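Side-chain contacts in transcobalamin-1 (PDB 4KKI), which binds vitamin B12 with femtomolar affinity, carries it as a secreted glycoprotein and protects it from the acid of the stomach: residues K74-Q77 with Q78-N82; D115-L118 with I119-L122; E129-N132 with M133-H136; K199-I203 with N204-K208. All blocks are in the same frame, centred on the assembly; numbering follows the deposited sequence.

In the fold
All four contacts are local and lie in series in the N-terminal alpha domain, an alpha6-alpha6 helical barrel; none nests within or crosses another. Interaction 1 comes first, midway along helix 69-85. Interaction 2 follows at the turn between helices 111-115 and 118-135, and it touches interaction 1 where the Tyr116 hydroxyl packs on Lys80. Interactions 2 and 3 share helix 118-135, the one opening it and the other closing it, with centres about 21 Å apart. Interaction 4, about 27 Å from interaction 3 between centres, folds the loop after helix 185-203 back on the helix end. Helix 92-102 packs against side chains of both interactions 1 and 2.

Interaction 1. Residues K74-Q77 with Q78-N82; sequences KMIQ and QIKYN
Met75 and Ile79, one turn apart on helix 69-85 of the alpha6-alpha6 barrel, lie side by side and point the same way, with Met75 CG 3.8 Å from Ile79 CD1. With CG and SD running out anti, the sulfur nears that methyl, and chi3 (63°) bends CE beside it. Cutting Met75 back to an alanine is likely to leave Ile79 CD1 without this neighbour and open a gap toward Val58 of helix 55-63 and Ala101 of helix 92-102. Beneath the side chains the i to i+4 ladder is regular: Ile79 N gives to Met75 O at 2.8 Å, and Lys80 N to Ile76 O nearly straight at 170°. On another side of the helix Lys74 and Gln78 cross, Lys74 CE coming within 3.4 Å of Gln78 NE2, yet their polar ends are satisfied elsewhere. Lys74 NZ binds the carbonyls of Ser46 and Asn49, while the Gln78 amide takes Ala54 N on OE1 and gives NE2 to Thr52 O. The loop before helix 55-63 is thereby tied to this helix. Gln78 O is gripped twice from opposite faces of its plane, by Asn82 N at 3.0 Å and, 44° out of that plane, by Asn82 ND2 at 2.6 Å.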
loop_
_atom_site.group_PDB
_atom_site.type_symbol
_atom_site.label_atom_id
_atom_site.label_comp_id
_atom_site.label_asym_id
_atom_site.label_seq_id
_atom_site.Cartn_x
_atom_site.Cartn_y
_atom_site.Cartn_z
ATOM N N LYS A 74 1.331 4.973 20.285
ATOM C CA LYS A 74 0.160 4.322 19.718
ATOM C C LYS A 74 0.552 3.028 19.019
ATOM O O LYS A 74 -0.132 2.014 19.148
ATOM C CB LYS A 74 -0.561 5.248 18.735
ATOM C CG LYS A 74 -1.807 4.623 18.122
ATOM C CD LYS A 74 -2.452 5.530 17.090
ATOM C CE LYS A 74 -3.654 4.853 16.446
ATOM N NZ LYS A 74 -4.191 5.634 15.297
ATOM N N MET A 75 1.659 3.065 18.282
ATOM C CA MET A 75 2.088 1.902 17.515
ATOM C C MET A 75 2.486 0.750 18.424
ATOM O O MET A 75 2.124 -0.399 18.175
ATOM C CB MET A 75 3.247 2.246 16.580
ATOM C CG MET A 75 3.684 1.068 15.720
ATOM S SD MET A 75 5.274 1.293 14.902
ATOM C CE MET A 75 6.374 1.430 16.309
ATOM N N ILE A 76 3.235 1.066 19.477
ATOM C CA ILE A 76 3.679 0.060 20.434
ATOM C C ILE A 76 2.478 -0.611 21.088
ATOM O O ILE A 76 2.444 -1.832 21.248
ATOM C CB ILE A 76 4.591 0.671 21.517
ATOM C CG1 ILE A 76 5.860 1.239 20.883
ATOM C CG2 ILE A 76 4.949 -0.370 22.571
ATOM C CD1 ILE A 76 6.680 0.211 20.129
ATOM N N GLN A 77 1.488 0.198 21.451
ATOM C CA GLN A 77 0.254 -0.303 22.040
ATOM C C GLN A 77 -0.459 -1.254 21.079
ATOM O O GLN A 77 -0.939 -2.310 21.486
ATOM C CB GLN A 77 -0.665 0.859 22.420
ATOM C CG GLN A 77 -1.984 0.434 23.045
ATOM C CD GLN A 77 -2.896 1.609 23.334
ATOM O OE1 GLN A 77 -2.549 2.760 23.066
ATOM N NE2 GLN A 77 -4.072 1.326 23.883
ATOM N N GLN A 78 -0.521 -0.880 19.805
ATOM C CA GLN A 78 -1.128 -1.739 18.793
ATOM C C GLN A 78 -0.340 -3.033 18.625
ATOM O O GLN A 78 -0.921 -4.113 18.523
ATOM C CB GLN A 78 -1.228 -1.015 17.448
ATOM C CG GLN A 78 -2.253 0.106 17.411
ATOM C CD GLN A 78 -2.351 0.758 16.043
ATOM O OE1 GLN A 78 -1.470 0.592 15.197
ATOM N NE2 GLN A 78 -3.428 1.501 15.819
ATOM N N ILE A 79 0.984 -2.917 18.595
ATOM C CA ILE A 79 1.849 -4.076 18.414
ATOM C C ILE A 79 1.728 -5.040 19.590
ATOM O O ILE A 79 1.557 -6.243 19.399
ATOM C CB ILE A 79 3.321 -3.661 18.207
ATOM C CG1 ILE A 79 3.484 -2.951 16.860
ATOM C CG2 ILE A 79 4.237 -4.876 18.278
ATOM C CD1 ILE A 79 4.878 -2.410 16.608
ATOM N N LYS A 80 1.802 -4.504 20.805
ATOM C CA LYS A 80 1.682 -5.328 22.002
ATOM C C LYS A 80 0.312 -5.992 22.086
ATOM O O LYS A 80 0.193 -7.130 22.536
ATOM C CB LYS A 80 1.961 -4.507 23.264
ATOM C CG LYS A 80 3.432 -4.169 23.469
ATOM C CD LYS A 80 3.655 -3.414 24.771
ATOM C CE LYS A 80 5.136 -3.170 25.024
ATOM N NZ LYS A 80 5.361 -2.366 26.259
ATOM N N TYR A 81 -0.719 -5.283 21.638
ATOM C CA TYR A 81 -2.073 -5.820 21.655
ATOM C C TYR A 81 -2.228 -6.986 20.684
ATOM O O TYR A 81 -2.716 -8.052 21.057
ATOM C CB TYR A 81 -3.093 -4.729 21.330
ATOM C CG TYR A 81 -4.478 -5.263 21.052
ATOM C CD1 TYR A 81 -5.274 -5.754 22.080
ATOM C CD2 TYR A 81 -4.992 -5.277 19.762
ATOM C CE1 TYR A 81 -6.542 -6.245 21.829
ATOM C CE2 TYR A 81 -6.257 -5.766 19.502
ATOM C CZ TYR A 81 -7.028 -6.247 20.538
ATOM O OH TYR A 81 -8.289 -6.733 20.281
ATOM N N ASN A 82 -1.810 -6.778 19.441
ATOM C CA ASN A 82 -1.914 -7.814 18.420
ATOM C C ASN A 82 -1.059 -9.039 18.731
ATOM O O ASN A 82 -1.482 -10.170 18.506
ATOM C CB ASN A 82 -1.564 -7.255 17.039
ATOM C CG ASN A 82 -2.659 -6.368 16.475
ATOM O OD1 ASN A 82 -3.635 -6.857 15.906
ATOM N ND2 ASN A 82 -2.502 -5.058 16.629
#

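Interaction 2. Residues D115-L118 with I119-L122; sequences DYHL and IDKL
His117 and Asp120 stand side by side over the start of helix 118-135, pointing the same way. Asp120 OD2 comes to the edge of the imidazole, near its plane, 3.7 Å from His117 ND1, and the carboxylate is turned 72° against the ring. This is a loose approach; if the histidine were protonated, the carboxylate would probably favour that charge, while both groups remain at the surface. In each residue CG lies anti to the carbonyl carbon (chi1 near -70° in both), which stands the ring and the carboxylate up next to each other.

What sets them in place is the backbone turn beneath. His117 is the N-cap of the helix and also the first residue after helix 111-115 to leave helical phi/psi, with a positive phi of 56°. Its side chain makes no hydrogen bond to the helix; the carbonyl does the work, taking Lys121 N onto His117 O at 3.0 Å. Lys121 CG also sits 3.4 Å from His117 O, before the chain bends at chi2 and turns away. The next rung follows at once, Leu122 N to Leu118 O at 2.8 Å, so regular helix is established within one turn.

Further out, the apolar side chains of this first turn bind it into the barrel. Leu118 packs on Ile98 and Ile99 of helix 92-102, and Ile119 lies back against Ile113 and Tyr114 of helix 111-115. Leu122 fits between Ile99 of helix 92-102 and Asp150, Ala153 and Leu154 of helix 144-156.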
loop_
_atom_site.group_PDB
_atom_site.type_symbol
_atom_site.label_atom_id
_atom_site.label_comp_id
_atom_site.label_asym_id
_atom_site.label_seq_id
_atom_site.Cartn_x
_atom_site.Cartn_y
_atom_site.Cartn_z
ATOM N N ASP A 115 12.502 -10.261 20.832
ATOM C CA ASP A 115 11.900 -10.729 22.076
ATOM C C ASP A 115 10.586 -11.461 21.817
ATOM O O ASP A 115 10.178 -12.314 22.604
ATOM C CB ASP A 115 11.681 -9.568 23.050
ATOM C CG ASP A 115 12.982 -9.016 23.603
ATOM O OD1 ASP A 115 13.985 -9.762 23.629
ATOM O OD2 ASP A 115 13.002 -7.837 24.018
ATOM N N TYR A 116 9.930 -11.125 20.709
ATOM C CA TYR A 116 8.667 -11.760 20.349
ATOM C C TYR A 116 8.853 -12.765 19.216
ATOM O O TYR A 116 7.901 -13.436 18.812
ATOM C CB TYR A 116 7.634 -10.709 19.935
ATOM C CG TYR A 116 7.213 -9.768 21.043
ATOM C CD1 TYR A 116 7.189 -10.187 22.368
ATOM C CD2 TYR A 116 6.838 -8.460 20.762
ATOM C CE1 TYR A 116 6.803 -9.328 23.382
ATOM C CE2 TYR A 116 6.452 -7.595 21.768
ATOM C CZ TYR A 116 6.436 -8.033 23.076
ATOM O OH TYR A 116 6.051 -7.172 24.079
ATOM N N HIS A 117 10.082 -12.859 18.714
ATOM C CA HIS A 117 10.415 -13.735 17.590
ATOM C C HIS A 117 9.548 -13.459 16.363
ATOM O O HIS A 117 9.033 -14.382 15.729
ATOM C CB HIS A 117 10.333 -15.209 18.003
ATOM C CG HIS A 117 11.430 -15.632 18.929
ATOM N ND1 HIS A 117 12.519 -16.363 18.507
ATOM C CD2 HIS A 117 11.616 -15.410 20.251
ATOM C CE1 HIS A 117 13.324 -16.582 19.531
ATOM N NE2 HIS A 117 12.799 -16.014 20.602
ATOM N N LEU A 118 9.403 -12.182 16.031
ATOM C CA LEU A 118 8.540 -11.760 14.934
ATOM C C LEU A 118 9.073 -12.205 13.577
ATOM O O LEU A 118 8.299 -12.476 12.657
ATOM C CB LEU A 118 8.349 -10.242 14.958
ATOM C CG LEU A 118 7.712 -9.689 16.235
ATOM C CD1 LEU A 118 7.444 -8.195 16.109
ATOM C CD2 LEU A 118 6.431 -10.444 16.563
ATOM N N ILE A 119 10.395 -12.272 13.455
ATOM C CA ILE A 119 11.023 -12.718 12.219
ATOM C C ILE A 119 10.679 -14.181 11.967
ATOM O O ILE A 119 10.304 -14.558 10.856
ATOM C CB ILE A 119 12.555 -12.539 12.263
ATOM C CG1 ILE A 119 12.919 -11.054 12.305
ATOM C CG2 ILE A 119 13.210 -13.197 11.060
ATOM C CD1 ILE A 119 14.413 -10.797 12.341
ATOM N N ASP A 120 10.796 -14.998 13.011
ATOM C CA ASP A 120 10.424 -16.404 12.925
ATOM C C ASP A 120 8.951 -16.546 12.556
ATOM O O ASP A 120 8.587 -17.390 11.737
ATOM C CB ASP A 120 10.719 -17.129 14.243
ATOM C CG ASP A 120 12.205 -17.265 14.517
ATOM O OD1 ASP A 120 12.989 -16.460 13.971
ATOM O OD2 ASP A 120 12.593 -18.175 15.279
ATOM N N LYS A 121 8.110 -15.707 13.152
ATOM C CA LYS A 121 6.675 -15.749 12.886
ATOM C C LYS A 121 6.371 -15.337 11.450
ATOM O O LYS A 121 5.468 -15.881 10.815
ATOM C CB LYS A 121 5.909 -14.866 13.874
ATOM C CG LYS A 121 5.799 -15.453 15.274
ATOM C CD LYS A 121 4.947 -16.713 15.277
ATOM C CE LYS A 121 4.995 -17.420 16.625
ATOM N NZ LYS A 121 4.578 -16.538 17.748
ATOM N N LEU A 122 7.137 -14.375 10.945
ATOM C CA LEU A 122 6.971 -13.910 9.575
ATOM C C LEU A 122 7.338 -15.006 8.580
ATOM O O LEU A 122 6.709 -15.135 7.531
ATOM C CB LEU A 122 7.812 -12.657 9.324
ATOM C CG LEU A 122 7.672 -12.050 7.927
ATOM C CD1 LEU A 122 6.223 -11.679 7.647
ATOM C CD2 LEU A 122 8.577 -10.841 7.769
#

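Interaction 3. Residues E129-N132 with M133-H136; sequences EIEN and MEAH
The backbone runs as helix to Ala135, its i to i+4 bonds ending with His136 N on Asn132 O at 2.7 Å, and His136 is the first residue to leave helical geometry. This is the C-terminal end of helix 118-135 in the alpha6-alpha6 barrel. Asn132 and His136 cross at an angle with amide and ring nearly parallel, their planes 12° apart. Asn132 OD1 lies 3.6 Å from His136 ND1, while Asn132 O is in the ring plane at its edge. With CG anti to the backbone N (chi1 -172°), the asparagine amide is carried toward the loop beyond the helix, where ND2 gives a weak hydrogen bond to Thr139 O. A leucine in place of Asn132 would probably leave Thr139 O without that donor and weaken the hold of the following loop on the helix end. One turn earlier Glu129 is buried, and its carboxylate OE2 binds Ser92 OG and Thr142 OG1, the latter from a cobalamin-binding residue, making Glu129 a likely second-shell support of the vitamin site. Met133 faces Tyr144 and His169, helping join the helix to helices 144-156 and 163-169. On another side Glu134 reaches back across Ile130, its CG 3.3 Å from Ile130 O and its carboxylate OE2 3.7 Å from Ile130 CG2.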
loop_
_atom_site.group_PDB
_atom_site.type_symbol
_atom_site.label_atom_id
_atom_site.label_comp_id
_atom_site.label_asym_id
_atom_site.label_seq_id
_atom_site.Cartn_x
_atom_site.Cartn_y
_atom_site.Cartn_z
ATOM N N GLU A 129 1.467 -18.364 3.053
ATOM C CA GLU A 129 1.078 -17.732 1.798
ATOM C C GLU A 129 1.446 -18.640 0.632
ATOM O O GLU A 129 0.651 -18.845 -0.287
ATOM C CB GLU A 129 1.777 -16.380 1.635
ATOM C CG GLU A 129 1.442 -15.351 2.706
ATOM C CD GLU A 129 0.191 -14.553 2.388
ATOM O OE1 GLU A 129 -0.463 -14.846 1.363
ATOM O OE2 GLU A 129 -0.138 -13.628 3.162
ATOM N N ILE A 130 2.658 -19.185 0.684
ATOM C CA ILE A 130 3.161 -20.075 -0.356
ATOM C C ILE A 130 2.326 -21.347 -0.451
ATOM O O ILE A 130 1.940 -21.772 -1.542
ATOM C CB ILE A 130 4.632 -20.464 -0.097
ATOM C CG1 ILE A 130 5.516 -19.217 -0.039
ATOM C CG2 ILE A 130 5.131 -21.421 -1.168
ATOM C CD1 ILE A 130 5.558 -18.437 -1.335
ATOM N N GLU A 131 2.041 -21.950 0.699
ATOM C CA GLU A 131 1.289 -23.198 0.739
ATOM C C GLU A 131 -0.164 -22.987 0.329
ATOM O O GLU A 131 -0.841 -23.924 -0.093
ATOM C CB GLU A 131 1.378 -23.835 2.128
ATOM C CG GLU A 131 2.784 -24.295 2.491
ATOM C CD GLU A 131 2.921 -24.682 3.950
ATOM O OE1 GLU A 131 1.909 -24.636 4.678
ATOM O OE2 GLU A 131 4.046 -25.030 4.368
ATOM N N ASN A 132 -0.639 -21.753 0.445
ATOM C CA ASN A 132 -1.983 -21.436 -0.014
ATOM C C ASN A 132 -2.036 -21.340 -1.535
ATOM O O ASN A 132 -3.043 -21.686 -2.151
ATOM C CB ASN A 132 -2.496 -20.146 0.623
ATOM C CG ASN A 132 -3.958 -19.896 0.323
ATOM O OD1 ASN A 132 -4.840 -20.404 1.014
ATOM N ND2 ASN A 132 -4.224 -19.118 -0.718
ATOM N N MET A 133 -0.945 -20.871 -2.134
ATOM C CA MET A 133 -0.855 -20.778 -3.587
ATOM C C MET A 133 -0.777 -22.165 -4.213
ATOM O O MET A 133 -1.320 -22.401 -5.292
ATOM C CB MET A 133 0.362 -19.951 -4.003
ATOM C CG MET A 133 0.277 -18.485 -3.620
ATOM S SD MET A 133 1.714 -17.541 -4.156
ATOM C CE MET A 133 1.712 -17.889 -5.912
ATOM N N GLU A 134 -0.095 -23.078 -3.530
ATOM C CA GLU A 134 0.012 -24.452 -3.998
ATOM C C GLU A 134 -1.344 -25.138 -3.899
ATOM O O GLU A 134 -1.705 -25.948 -4.753
ATOM C CB GLU A 134 1.049 -25.212 -3.174
ATOM C CG GLU A 134 2.440 -24.601 -3.229
ATOM C CD GLU A 134 3.396 -25.213 -2.223
ATOM O OE1 GLU A 134 2.944 -26.006 -1.370
ATOM O OE2 GLU A 134 4.605 -24.898 -2.283
ATOM N N ALA A 135 -2.099 -24.800 -2.859
ATOM C CA ALA A 135 -3.393 -25.427 -2.633
ATOM C C ALA A 135 -4.510 -24.779 -3.451
ATOM O O ALA A 135 -5.461 -25.445 -3.848
ATOM C CB ALA A 135 -3.735 -25.408 -1.147
ATOM N N HIS A 136 -4.381 -23.480 -3.705
ATOM C CA HIS A 136 -5.450 -22.708 -4.338
ATOM C C HIS A 136 -5.087 -22.043 -5.665
ATOM O O HIS A 136 -5.339 -20.849 -5.854
ATOM C CB HIS A 136 -5.991 -21.651 -3.375
ATOM C CG HIS A 136 -6.932 -22.194 -2.344
ATOM N ND1 HIS A 136 -6.498 -22.744 -1.156
ATOM C CD2 HIS A 136 -8.283 -22.263 -2.322
ATOM C CE1 HIS A 136 -7.546 -23.129 -0.448
ATOM N NE2 HIS A 136 -8.639 -22.851 -1.130
#

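Interaction 4. Residues K199-I203 with N204-K208; sequences KKSLI and NGQIK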
loop_
_atom_site.group_PDB
_atom_site.type_symbol
_atom_site.label_atom_id
_atom_site.label_comp_id
_atom_site.label_asym_id
_atom_site.label_seq_id
_atom_site.Cartn_x
_atom_site.Cartn_y
_atom_site.Cartn_z
ATOM N N LYS A 199 18.737 -8.996 -4.353
ATOM C CA LYS A 199 19.889 -8.755 -5.215
ATOM C C LYS A 199 21.091 -8.265 -4.410
ATOM O O LYS A 199 22.187 -8.813 -4.525
ATOM C CB LYS A 199 19.537 -7.753 -6.320
ATOM C CG LYS A 199 18.698 -8.342 -7.451
ATOM C CD LYS A 199 17.834 -7.288 -8.136
ATOM C CE LYS A 199 18.666 -6.160 -8.723
ATOM N NZ LYS A 199 17.816 -5.118 -9.373
ATOM N N LYS A 200 20.881 -7.240 -3.591
ATOM C CA LYS A 200 21.957 -6.687 -2.776
ATOM C C LYS A 200 22.458 -7.732 -1.789
ATOM O O LYS A 200 23.660 -7.853 -1.553
ATOM C CB LYS A 200 21.487 -5.437 -2.029
ATOM C CG LYS A 200 20.936 -4.354 -2.935
ATOM C CD LYS A 200 20.352 -3.199 -2.144
ATOM C CE LYS A 200 21.426 -2.222 -1.724
ATOM N NZ LYS A 200 22.079 -1.611 -2.914
ATOM N N SER A 201 21.525 -8.496 -1.233
ATOM C CA SER A 201 21.849 -9.553 -0.285
ATOM C C SER A 201 22.690 -10.653 -0.933
ATOM O O SER A 201 23.576 -11.221 -0.296
ATOM C CB SER A 201 20.569 -10.143 0.309
ATOM O OG SER A 201 20.862 -11.184 1.221
ATOM N N LEU A 202 22.409 -10.945 -2.200
ATOM C CA LEU A 202 23.173 -11.933 -2.960
ATOM C C LEU A 202 24.589 -11.456 -3.271
ATOM O O LEU A 202 25.554 -12.207 -3.124
ATOM C CB LEU A 202 22.454 -12.280 -4.265
ATOM C CG LEU A 202 21.333 -13.312 -4.169
ATOM C CD1 LEU A 202 20.613 -13.452 -5.501
ATOM C CD2 LEU A 202 21.897 -14.649 -3.716
ATOM N N ILE A 203 24.701 -10.207 -3.714
ATOM C CA ILE A 203 25.991 -9.615 -4.047
ATOM C C ILE A 203 26.861 -9.480 -2.795
ATOM O O ILE A 203 28.082 -9.636 -2.852
ATOM C CB ILE A 203 25.814 -8.256 -4.759
ATOM C CG1 ILE A 203 25.024 -8.449 -6.059
ATOM C CG2 ILE A 203 27.161 -7.604 -5.043
ATOM C CD1 ILE A 203 24.773 -7.172 -6.833
ATOM N N ASN A 204 26.224 -9.204 -1.660
ATOM C CA ASN A 204 26.911 -9.241 -0.373
ATOM C C ASN A 204 27.102 -10.688 0.073
ATOM O O ASN A 204 26.942 -11.615 -0.719
ATOM C CB ASN A 204 26.131 -8.462 0.688
ATOM C CG ASN A 204 25.950 -6.999 0.328
ATOM O OD1 ASN A 204 26.720 -6.436 -0.448
ATOM N ND2 ASN A 204 24.926 -6.374 0.897
ATOM N N GLY A 205 27.433 -10.887 1.342
ATOM C CA GLY A 205 27.633 -12.229 1.856
ATOM C C GLY A 205 26.466 -12.732 2.684
ATOM O O GLY A 205 26.568 -13.762 3.349
ATOM N N GLN A 206 25.351 -12.009 2.638
ATOM C CA GLN A 206 24.202 -12.319 3.482
ATOM C C GLN A 206 23.496 -13.623 3.119
ATOM O O GLN A 206 23.146 -14.409 3.998
ATOM C CB GLN A 206 23.194 -11.167 3.470
ATOM C CG GLN A 206 23.390 -10.146 4.579
ATOM C CD GLN A 206 24.630 -9.299 4.387
ATOM O OE1 GLN A 206 24.584 -8.253 3.738
ATOM N NE2 GLN A 206 25.745 -9.742 4.956
ATOM N N ILE A 207 23.285 -13.852 1.828
ATOM C CA ILE A 207 22.474 -14.983 1.390
ATOM C C ILE A 207 23.092 -15.751 0.223
ATOM O O ILE A 207 23.545 -15.156 -0.754
ATOM C CB ILE A 207 21.041 -14.526 1.022
ATOM C CG1 ILE A 207 20.232 -14.252 2.290
ATOM C CG2 ILE A 207 20.332 -15.570 0.177
ATOM C CD1 ILE A 207 20.102 -15.457 3.197
ATOM N N LYS A 208 23.113 -17.076 0.340
ATOM C CA LYS A 208 23.570 -17.937 -0.743
ATOM C C LYS A 208 22.384 -18.430 -1.567
ATOM O O LYS A 208 21.268 -18.542 -1.059
ATOM C CB LYS A 208 24.349 -19.130 -0.183
ATOM C CG LYS A 208 25.565 -18.748 0.642
ATOM C CD LYS A 208 26.245 -19.980 1.218
ATOM C CE LYS A 208 27.448 -19.605 2.068
ATOM N NZ LYS A 208 28.098 -20.801 2.671
HETATM O O HOH W 1 25.980 -14.555 -1.786
#
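Ser201 meets the returning chain with its hydroxyl at the C-terminal end of helix 185-203, in the alpha6-alpha6 barrel, where the following loop doubles back along the last turn. OG lies anti to the backbone N (chi1 179°), a setting that places it against two aliphatic groups, Gln206 CB at 3.2 Å and Ile207 CG1 at 3.3 Å. These are van der Waals approaches, and neither carbon gives the hydroxyl a polar partner. Tyr161, from another loop, packs on both Ser201 and Ile207.

Leu202 comes to Ile207 from a different side. Its CD2 branch touches the loop backbone, 3.4 Å from Ile207 O, and meets the isoleucine side chain more loosely, with CG2 at 4.3 Å. Here the helix end and the loop backbone are joined by one weak hydrogen bond, Ile207 N to Ser201 O at 3.4 Å. A water adds a second link, bridging Leu202 O and Ile207 O.

Asn204, the first residue to leave helical geometry, still closes the last turn with its backbone N on Lys200 O at 2.9 Å. Its side chain folds back over the same carbonyl, with CG 3.1 Å from Lys200 O, but the amide makes no hydrogen bond to it. Gln206, two residues on and bent at chi2, brings its OE1 to this amide. The two side chains are joined by a weak hydrogen bond, in which Asn204 ND2 donates to Gln206 OE1 at 137°.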